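Local atomic coordinates of acyl-[acyl-carrier-protein]--UDP-N-acetylglucosamine O-acyltransferase (Helicobacter pylori, PDB entry 1J2Z), a protein that catalyses the transfer of a (3R)-hydroxyacyl chain from acyl carrier protein to UDP-N-acetylglucosamine, the first step of lipid A biosynthesis. Residues 65-68 with 72-75. Sequence-based numbering, arbitrary orientation.
With SO4 (sulfate ion), chain C.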
loop_
_atom_site.group_PDB
_atom_site.type_symbol
_atom_site.label_atom_id
_atom_site.label_comp_id
_atom_site.label_asym_id
_atom_site.label_seq_id
_atom_site.Cartn_x
_atom_site.Cartn_y
_atom_site.Cartn_z
ATOM N N GLY A 65 7.965 17.175 0.273
ATOM C CA GLY A 65 7.902 18.477 0.894
ATOM C C GLY A 65 6.582 18.959 1.447
ATOM O O GLY A 65 6.562 20.013 2.067
ATOM N N THR A 66 5.484 18.239 1.222
ATOM C CA THR A 66 4.214 18.685 1.782
ATOM C C THR A 66 4.326 18.508 3.291
ATOM O O THR A 66 5.161 17.740 3.768
ATOM C CB THR A 66 3.004 17.867 1.254
ATOM O OG1 THR A 66 3.244 16.469 1.443
ATOM C CG2 THR A 66 2.768 18.157 -0.221
ATOM N N GLN A 67 3.487 19.213 4.039
ATOM C CA GLN A 67 3.533 19.155 5.497
ATOM C C GLN A 67 3.346 17.771 6.104
ATOM O O GLN A 67 2.623 16.929 5.567
ATOM C CB GLN A 67 2.500 20.119 6.090
ATOM C CG GLN A 67 1.101 19.960 5.533
ATOM C CD GLN A 67 0.158 21.051 6.013
ATOM O OE1 GLN A 67 -0.236 21.082 7.179
ATOM N NE2 GLN A 67 -0.201 21.960 5.114
ATOM N N PRO A 68 4.015 17.510 7.238
ATOM C CA PRO A 68 3.868 16.199 7.871
ATOM C C PRO A 68 2.408 15.914 8.216
ATOM O O PRO A 68 1.605 16.837 8.379
ATOM C CB PRO A 68 4.770 16.298 9.108
ATOM C CG PRO A 68 4.907 17.772 9.346
ATOM C CD PRO A 68 4.990 18.341 7.961
ATOM N N LYS A 72 0.647 17.148 15.755
ATOM C CA LYS A 72 1.439 18.072 16.559
ATOM C C LYS A 72 2.027 19.206 15.722
ATOM O O LYS A 72 2.325 20.281 16.243
ATOM C CB LYS A 72 2.568 17.318 17.273
ATOM C CG LYS A 72 3.455 18.205 18.143
ATOM C CD LYS A 72 4.558 17.412 18.836
ATOM C CE LYS A 72 5.430 18.323 19.695
ATOM N NZ LYS A 72 6.513 17.583 20.401
ATOM N N TYR A 73 2.194 18.963 14.425
ATOM C CA TYR A 73 2.750 19.974 13.532
ATOM C C TYR A 73 1.886 21.229 13.530
ATOM O O TYR A 73 0.657 21.146 13.523
ATOM C CB TYR A 73 2.850 19.431 12.107
ATOM C CG TYR A 73 3.505 20.395 11.148
ATOM C CD1 TYR A 73 4.862 20.701 11.257
ATOM C CD2 TYR A 73 2.771 21.012 10.137
ATOM C CE1 TYR A 73 5.474 21.599 10.383
ATOM C CE2 TYR A 73 3.372 21.913 9.258
ATOM C CZ TYR A 73 4.722 22.199 9.388
ATOM O OH TYR A 73 5.320 23.090 8.529
ATOM N N LYS A 74 2.531 22.391 13.526
ATOM C CA LYS A 74 1.811 23.660 13.527
ATOM C C LYS A 74 2.465 24.681 12.595
ATOM O O LYS A 74 3.005 25.690 13.050
ATOM C CB LYS A 74 1.745 24.222 14.952
ATOM C CG LYS A 74 0.929 25.500 15.087
ATOM C CD LYS A 74 0.955 26.027 16.515
ATOM C CE LYS A 74 0.126 27.295 16.654
ATOM N NZ LYS A 74 0.155 27.822 18.047
ATOM N N GLY A 75 2.407 24.414 11.292
ATOM C CA GLY A 75 2.994 25.319 10.319
ATOM C C GLY A 75 4.421 25.694 10.670
ATOM O O GLY A 75 4.878 26.801 10.382
HETATM S S SO4 C . 1.883 22.278 2.111
HETATM O O1 SO4 C . 2.214 22.287 0.686
HETATM O O2 SO4 C . 2.848 23.087 2.838
HETATM O O3 SO4 C . 0.549 22.821 2.325
HETATM O O4 SO4 C . 1.910 20.913 2.634
#
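Pro68 lays the edge of its pyrrolidine ring over one face of the Tyr73 phenol, the puckered proline ring and the flat phenol crossing at about a right angle. CG leads the approach, 3.7 Å from the centroid of the Tyr73 ring and 24° off its normal, a CH-pi contact displaced toward the CG–CD1 side, where Pro68 CG and Tyr73 CG are 3.5 Å apart. Proline suits this place because its polarised ring CH groups meet an aromatic face well and its rigid backbone holds them there. With CG of Tyr73 anti to the backbone N (chi1 -176°), the phenol reaches back across the loop to the proline; the backbone N of Gly75 lies above the opposite face, offset toward the rim. Tyrosine combines this aromatic face with a hydroxyl, hydrogen-bonded to the carbonyl O of Glu76, which helps fix the ring's far end.

Away from this tight pairing the contact thins at the partly exposed Gln67. Glutamine serves both sides: its aliphatic CB lies 3.7 Å from Tyr73 CE2, while its amide turns to a sulfate, probably from the crystallisation liquor. There the backbone N of Gln67 donates a nearly straight bond of 2.7 Å to sulfate O4, while its NE2 reaches O3 at 3.0 Å.

The segments belong to the long loop between strands 63-64 and 79-82 of the left-handed beta-helix. Arg89 of a neighbouring subunit binds Gln67 O, and Pro68 also touches His121, a probable substrate-binding residue. With no hydrogen bond joining them, the segments meet through apolar and CH-pi contact alone.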